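Local coordinates for putative hyaluronoglucosaminidase (Clostridium perfringens, PDB 6PWI), which probably hydrolyses terminal N-acetylhexosamine residues as a family 84 glycoside hydrolase, this chain comprising the N-terminal domain, the catalytic barrel and the helical region after it, at residues S544-K547 with G548-S552; P608-R611 with H612-F616; Y34-Y37 with P38-S42. All blocks are in the same frame, centred on the assembly; numbering follows the deposited sequence.

From the N terminus, contact 3 (34-42) comes first: a turn around a cis-proline at the start of the N-terminal domain, lying against helices 433-444 and 451-462 at the end of the barrel and leading into strand 43-46. The eight-stranded parallel barrel follows, then the C-terminal helices, where contact 1 (544-552) is a kinked piece of helix 540-572. Contact 2 (608-616) is the turn that starts helix 613-623. The three follow in series without nesting or crossing. Contacts 1 and 2 touch where Pro608 packs on Trp549 and Ser552; contact 3 lies about 33 and 35 Å from them, centre to centre.

Contact 1 (S544-K547 with G548-S552); sequences SEIK and GWVDS
The indole of Trp549 turns an edge to the preceding turn of a kinked alpha-helix, 540-572: Ile546 O lies in the plane of the ring, and Glu545 O, also at the edge, is 3.5 Å from Trp549 CZ3. The ring's NE1 is bonded to Lys401 O, outside the helix. At the kink the regular pattern of backbone bonds is interrupted. A water bridges the break, donating to Glu545 O and accepting from Gly548 N at 2.7 Å, while Trp549 N makes a weak bond of 2.9 Å to Ile546 O. Regular i to i+4 bonding resumes with Val550 N to Ile546 O (3.1 Å), and Asp551 N to Lys547 O follows. On the buried side Ile546 CD1 meets Val550 CG2 at 4.0 Å, and Phe473 of helix 467-475 packs on both residues. Lys547 and Asp551 are one turn apart on another side of the helix. The lysine chain is extended as far as CE and then bends (chi4 -65°), which turns NZ to the carboxylate. Each carboxylate oxygen faces its own cation: Arg554 pairs with Asp551 OD1, and Lys547 NZ reaches the syn lone pair of Asp551 OD2 at 2.8 Å.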
loop_
_atom_site.group_PDB
_atom_site.type_symbol
_atom_site.label_atom_id
_atom_site.label_comp_id
_atom_site.label_asym_id
_atom_site.label_seq_id
_atom_site.Cartn_x
_atom_site.Cartn_y
_atom_site.Cartn_z
ATOM N N SER A 544 16.560 10.428 2.014
ATOM C CA SER A 544 17.021 11.102 0.808
ATOM C C SER A 544 15.858 11.357 -0.150
ATOM O O SER A 544 15.855 12.343 -0.880
ATOM C CB SER A 544 18.147 10.354 0.145
ATOM O OG SER A 544 17.659 9.198 -0.505
ATOM N N GLU A 545 14.855 10.478 -0.104
ATOM C CA GLU A 545 13.672 10.574 -0.937
ATOM C C GLU A 545 12.872 11.837 -0.609
ATOM O O GLU A 545 12.438 12.545 -1.517
ATOM C CB GLU A 545 12.791 9.370 -0.639
ATOM C CG GLU A 545 12.189 8.729 -1.863
ATOM C CD GLU A 545 11.422 7.468 -1.497
ATOM O OE1 GLU A 545 11.969 6.346 -1.708
ATOM O OE2 GLU A 545 10.283 7.611 -0.989
ATOM N N ILE A 546 12.650 12.103 0.685
ATOM C CA ILE A 546 11.690 13.123 1.091
ATOM C C ILE A 546 12.367 14.446 1.468
ATOM O O ILE A 546 11.668 15.420 1.734
ATOM C CB ILE A 546 10.751 12.610 2.202
ATOM C CG1 ILE A 546 11.479 12.425 3.533
ATOM C CG2 ILE A 546 10.023 11.345 1.767
ATOM C CD1 ILE A 546 10.548 12.236 4.705
ATOM N N LYS A 547 13.708 14.489 1.446
ATOM C CA LYS A 547 14.502 15.596 1.969
ATOM C C LYS A 547 14.022 16.958 1.456
ATOM O O LYS A 547 13.878 17.897 2.242
ATOM C CB LYS A 547 15.984 15.402 1.634
ATOM C CG LYS A 547 16.946 16.307 2.391
ATOM C CD LYS A 547 18.344 16.352 1.797
ATOM C CE LYS A 547 19.261 17.343 2.483
ATOM N NZ LYS A 547 18.778 18.729 2.298
ATOM N N GLY A 548 13.808 17.068 0.137
ATOM C CA GLY A 548 13.395 18.311 -0.497
ATOM C C GLY A 548 12.074 18.842 0.062
ATOM O O GLY A 548 11.899 20.051 0.196
ATOM N N TRP A 549 11.156 17.928 0.398
ATOM C CA TRP A 549 9.865 18.283 0.962
ATOM C C TRP A 549 10.026 18.763 2.401
ATOM O O TRP A 549 9.348 19.695 2.824
ATOM C CB TRP A 549 8.880 17.118 0.844
ATOM C CG TRP A 549 8.302 16.995 -0.532
ATOM C CD1 TRP A 549 7.175 17.602 -1.007
ATOM C CD2 TRP A 549 8.831 16.227 -1.629
ATOM N NE1 TRP A 549 6.961 17.256 -2.315
ATOM C CE2 TRP A 549 7.958 16.412 -2.724
ATOM C CE3 TRP A 549 9.941 15.386 -1.788
ATOM C CZ2 TRP A 549 8.169 15.799 -3.960
ATOM C CZ3 TRP A 549 10.149 14.780 -3.010
ATOM C CH2 TRP A 549 9.273 14.985 -4.079
ATOM N N VAL A 550 10.939 18.130 3.140
ATOM C CA VAL A 550 11.175 18.518 4.518
ATOM C C VAL A 550 11.848 19.888 4.521
ATOM O O VAL A 550 11.562 20.715 5.381
ATOM C CB VAL A 550 11.982 17.443 5.270
ATOM C CG1 VAL A 550 12.304 17.846 6.697
ATOM C CG2 VAL A 550 11.255 16.104 5.254
ATOM N N ASP A 551 12.718 20.127 3.530
ATOM C CA ASP A 551 13.416 21.394 3.378
ATOM C C ASP A 551 12.403 22.505 3.101
ATOM O O ASP A 551 12.477 23.591 3.678
ATOM C CB ASP A 551 14.483 21.317 2.280
ATOM C CG ASP A 551 15.708 20.491 2.652
ATOM O OD1 ASP A 551 15.968 20.328 3.866
ATOM O OD2 ASP A 551 16.404 20.012 1.720
ATOM N N SER A 552 11.440 22.215 2.223
ATOM C CA SER A 552 10.427 23.194 1.873
ATOM C C SER A 552 9.550 23.483 3.089
ATOM O O SER A 552 9.267 24.640 3.390
ATOM C CB SER A 552 9.633 22.735 0.685
ATOM O OG SER A 552 8.745 23.749 0.258
HETATM O O HOH W 1 14.151 15.029 -1.539
#

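Contact 2 (P608-R611 with H612-F616)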
loop_
_atom_site.group_PDB
_atom_site.type_symbol
_atom_site.label_atom_id
_atom_site.label_comp_id
_atom_site.label_asym_id
_atom_site.label_seq_id
_atom_site.Cartn_x
_atom_site.Cartn_y
_atom_site.Cartn_z
ATOM N N PRO A 608 5.140 21.171 -0.527
ATOM C CA PRO A 608 4.179 20.786 0.511
ATOM C C PRO A 608 3.395 21.975 1.071
ATOM O O PRO A 608 3.752 23.130 0.842
ATOM C CB PRO A 608 5.092 20.190 1.594
ATOM C CG PRO A 608 6.383 20.975 1.451
ATOM C CD PRO A 608 6.532 21.185 -0.042
ATOM N N GLY A 609 2.306 21.662 1.790
ATOM C CA GLY A 609 1.563 22.609 2.607
ATOM C C GLY A 609 0.726 23.591 1.793
ATOM O O GLY A 609 0.500 24.716 2.236
ATOM N N THR A 610 0.233 23.146 0.635
ATOM C CA THR A 610 -0.452 24.032 -0.289
ATOM C C THR A 610 -1.914 24.251 0.102
ATOM O O THR A 610 -2.510 25.236 -0.320
ATOM C CB THR A 610 -0.397 23.508 -1.734
ATOM O OG1 THR A 610 -0.746 22.124 -1.730
ATOM C CG2 THR A 610 0.950 23.693 -2.394
ATOM N N ARG A 611 -2.525 23.328 0.852
ATOM C CA ARG A 611 -3.952 23.471 1.099
ATOM C C ARG A 611 -4.208 24.610 2.089
ATOM O O ARG A 611 -5.104 25.423 1.875
ATOM C CB ARG A 611 -4.617 22.136 1.461
ATOM C CG ARG A 611 -6.138 22.131 1.344
ATOM C CD ARG A 611 -6.764 20.828 1.825
ATOM N NE ARG A 611 -8.220 20.762 1.730
ATOM C CZ ARG A 611 -8.912 20.412 0.639
ATOM N NH1 ARG A 611 -8.288 20.094 -0.485
ATOM N NH2 ARG A 611 -10.233 20.396 0.672
ATOM N N HIS A 612 -3.399 24.692 3.152
ATOM C CA HIS A 612 -3.662 25.678 4.190
ATOM C C HIS A 612 -2.407 26.445 4.596
ATOM O O HIS A 612 -2.520 27.622 4.931
ATOM C CB HIS A 612 -4.403 25.060 5.387
ATOM C CG HIS A 612 -5.763 24.564 5.030
ATOM N ND1 HIS A 612 -6.776 25.414 4.628
ATOM C CD2 HIS A 612 -6.276 23.313 4.986
ATOM C CE1 HIS A 612 -7.857 24.709 4.354
ATOM N NE2 HIS A 612 -7.578 23.415 4.575
ATOM N N LEU A 613 -1.229 25.796 4.566
ATOM C CA LEU A 613 -0.029 26.409 5.122
ATOM C C LEU A 613 0.379 27.623 4.289
ATOM O O LEU A 613 0.624 28.702 4.838
ATOM C CB LEU A 613 1.124 25.403 5.225
ATOM C CG LEU A 613 0.928 24.195 6.145
ATOM C CD1 LEU A 613 2.273 23.591 6.531
ATOM C CD2 LEU A 613 0.126 24.537 7.393
ATOM N N ILE A 614 0.451 27.442 2.965
ATOM C CA ILE A 614 0.877 28.516 2.080
ATOM C C ILE A 614 -0.186 29.624 2.050
ATOM O O ILE A 614 0.156 30.806 2.181
ATOM C CB ILE A 614 1.288 27.977 0.692
ATOM C CG1 ILE A 614 2.597 27.190 0.786
ATOM C CG2 ILE A 614 1.391 29.091 -0.333
ATOM C CD1 ILE A 614 2.905 26.348 -0.427
ATOM N N PRO A 615 -1.494 29.307 1.883
ATOM C CA PRO A 615 -2.543 30.330 1.929
ATOM C C PRO A 615 -2.483 31.216 3.173
ATOM O O PRO A 615 -2.732 32.414 3.084
ATOM C CB PRO A 615 -3.837 29.506 1.854
ATOM C CG PRO A 615 -3.427 28.292 1.042
ATOM C CD PRO A 615 -2.035 27.979 1.544
ATOM N N PHE A 616 -2.125 30.621 4.317
ATOM C CA PHE A 616 -2.015 31.350 5.571
ATOM C C PHE A 616 -0.866 32.356 5.497
ATOM O O PHE A 616 -1.023 33.507 5.906
ATOM C CB PHE A 616 -1.848 30.371 6.733
ATOM C CG PHE A 616 -1.758 31.003 8.100
ATOM C CD1 PHE A 616 -2.615 32.030 8.472
ATOM C CD2 PHE A 616 -0.831 30.550 9.032
ATOM C CE1 PHE A 616 -2.533 32.597 9.736
ATOM C CE2 PHE A 616 -0.761 31.109 10.301
ATOM C CZ PHE A 616 -1.610 32.135 10.652
#
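Pro608 O meets CD1 of Ile614 at 3.6 Å, at the start of the turn that leads into helix 613-623. Gly609 comes next, with a positive phi (73°), its CA 3.9 Å from Leu613 CB. Its carbonyl accepts a bond from Ile614 N at 2.8 Å, an i to i+5 link that ties the loop to the first turn of the helix. Thr610 sets CG2 alongside Ile614, 3.8 Å from CD1, and its carbonyl O is 3.4 Å from CD of Pro615, a residue with no N-H to offer. Arg611 runs extended beside His612, the N-cap residue, and CG sits over a face of the imidazole, 4.1 Å from the ring centroid, in a CH-pi contact. The carbonyl O of Arg611 lies over the same face. The guanidinium plane is turned 80° from the imidazole, and NH1 forms a salt bridge with Asp479 and a hydrogen bond with Ser488. Around the turn, Pro608 and Leu613 pack on helix 540-572, Leu613 also touches Tyr523 of helix 513-536, and Phe616 fits among helices 496-507, 513-536 and 540-572.

Contact 3 (Y34-Y37 with P38-S42)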
loop_
_atom_site.group_PDB
_atom_site.type_symbol
_atom_site.label_atom_id
_atom_site.label_comp_id
_atom_site.label_asym_id
_atom_site.label_seq_id
_atom_site.Cartn_x
_atom_site.Cartn_y
_atom_site.Cartn_z
ATOM N N TYR A 34 -3.527 -6.537 22.106
ATOM C CA TYR A 34 -2.506 -6.280 21.099
ATOM C C TYR A 34 -3.076 -5.502 19.915
ATOM O O TYR A 34 -4.213 -5.728 19.498
ATOM C CB TYR A 34 -1.868 -7.583 20.612
ATOM C CG TYR A 34 -1.335 -8.453 21.719
ATOM C CD1 TYR A 34 -0.394 -7.965 22.614
ATOM C CD2 TYR A 34 -1.773 -9.760 21.880
ATOM C CE1 TYR A 34 0.097 -8.749 23.644
ATOM C CE2 TYR A 34 -1.286 -10.560 22.902
ATOM C CZ TYR A 34 -0.351 -10.051 23.790
ATOM O OH TYR A 34 0.144 -10.827 24.800
ATOM N N GLU A 35 -2.255 -4.583 19.386
ATOM C CA GLU A 35 -2.559 -3.879 18.151
ATOM C C GLU A 35 -2.085 -4.730 16.973
ATOM O O GLU A 35 -0.888 -4.970 16.814
ATOM C CB GLU A 35 -1.916 -2.491 18.160
ATOM C CG GLU A 35 -2.013 -1.762 16.836
ATOM C CD GLU A 35 -1.430 -0.360 16.872
ATOM O OE1 GLU A 35 -1.994 0.493 17.590
ATOM O OE2 GLU A 35 -0.404 -0.126 16.196
ATOM N N ILE A 36 -3.049 -5.190 16.170
ATOM C CA ILE A 36 -2.773 -6.005 15.000
ATOM C C ILE A 36 -3.399 -5.344 13.773
ATOM O O ILE A 36 -4.596 -5.062 13.761
ATOM C CB ILE A 36 -3.305 -7.433 15.204
ATOM C CG1 ILE A 36 -2.633 -8.111 16.398
ATOM C CG2 ILE A 36 -3.145 -8.253 13.935
ATOM C CD1 ILE A 36 -3.396 -9.302 16.922
ATOM N N TYR A 37 -2.570 -5.114 12.746
ATOM C CA TYR A 37 -3.031 -4.617 11.459
ATOM C C TYR A 37 -2.634 -5.606 10.369
ATOM O O TYR A 37 -1.519 -6.120 10.384
ATOM C CB TYR A 37 -2.440 -3.235 11.166
ATOM C CG TYR A 37 -3.172 -2.094 11.819
ATOM C CD1 TYR A 37 -4.328 -1.580 11.251
ATOM C CD2 TYR A 37 -2.726 -1.541 13.012
ATOM C CE1 TYR A 37 -5.018 -0.539 11.851
ATOM C CE2 TYR A 37 -3.407 -0.501 13.629
ATOM C CZ TYR A 37 -4.557 0.001 13.042
ATOM O OH TYR A 37 -5.247 1.031 13.618
ATOM N N PRO A 38 -3.505 -5.891 9.374
ATOM C CA PRO A 38 -4.854 -5.324 9.314
ATOM C C PRO A 38 -5.698 -5.816 10.486
ATOM O O PRO A 38 -5.350 -6.812 11.110
ATOM C CB PRO A 38 -5.416 -5.895 8.003
ATOM C CG PRO A 38 -4.182 -6.230 7.195
ATOM C CD PRO A 38 -3.206 -6.757 8.224
ATOM N N ILE A 39 -6.794 -5.100 10.772
ATOM C CA ILE A 39 -7.670 -5.418 11.888
ATOM C C ILE A 39 -8.265 -6.804 11.660
ATOM O O ILE A 39 -8.977 -7.019 10.680
ATOM C CB ILE A 39 -8.777 -4.356 12.057
ATOM C CG1 ILE A 39 -8.212 -2.941 12.237
ATOM C CG2 ILE A 39 -9.715 -4.746 13.193
ATOM C CD1 ILE A 39 -7.475 -2.720 13.541
ATOM N N PRO A 40 -8.013 -7.781 12.562
ATOM C CA PRO A 40 -8.506 -9.142 12.364
ATOM C C PRO A 40 -10.029 -9.122 12.355
ATOM O O PRO A 40 -10.650 -8.292 13.016
ATOM C CB PRO A 40 -7.974 -9.892 13.592
ATOM C CG PRO A 40 -6.800 -9.059 14.037
ATOM C CD PRO A 40 -7.258 -7.634 13.813
ATOM N N GLN A 41 -10.617 -10.042 11.589
ATOM C CA GLN A 41 -12.061 -10.129 11.501
ATOM C C GLN A 41 -12.634 -10.434 12.883
ATOM O O GLN A 41 -13.707 -9.941 13.223
ATOM C CB GLN A 41 -12.476 -11.151 10.446
ATOM C CG GLN A 41 -11.960 -10.822 9.053
ATOM C CD GLN A 41 -12.745 -9.765 8.312
ATOM O OE1 GLN A 41 -13.844 -9.379 8.698
ATOM N NE2 GLN A 41 -12.184 -9.296 7.209
ATOM N N SER A 42 -11.899 -11.224 13.678
ATOM C CA SER A 42 -12.352 -11.629 15.001
ATOM C C SER A 42 -11.169 -12.059 15.866
ATOM O O SER A 42 -10.407 -12.949 15.487
ATOM C CB SER A 42 -13.378 -12.731 14.905
ATOM O OG SER A 42 -13.786 -13.138 16.201
#
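A type VIb turn, with a cis peptide between Tyr37 and Pro38, bends the chain at the start of the N-terminal domain, a region related to domain 2 of family 20 glycoside hydrolases. The cis peptide brings the CA atoms of Tyr37 and Pro38 to 2.9 Å, and the side chains before and after the bend pair on separate sides of it. In one pair, Ile39 lies beside Tyr37, pointing the same way, and lays its CD1 methyl over a face of the phenol ring, 4.1 Å from the centroid and 28° off the normal, a CH-pi contact. The closest ring atom is CE1, 3.7 Å from that methyl. The bend at chi2 (-68°) carries CD1 back over the ring, although Ile39 sets out from its backbone away from 34-37. In the other pair, Ile36 and Pro40 cross at about a right angle: the CG2 branch of Ile36, held anti to its own nitrogen, meets Pro40 CG at 3.7 Å. Between the pairs, Ile36 O is 3.7 Å from Pro40 CD. No hydrogen bond links 34-37 to 38-42; across the bend the contacts are apolar, and the polar groups bond outward: Tyr37 OH to Asp457, Ile39 N to Asp441 and Ile39 O to Asn445. Tyr37 thus rests on helices 433-444 and 451-462, its ring meeting Phe437; Pro38 packs on Asp441 and Trp444 of helix 433-444, and Pro40 lies against Ile171 and Asp173 of strand 165-175.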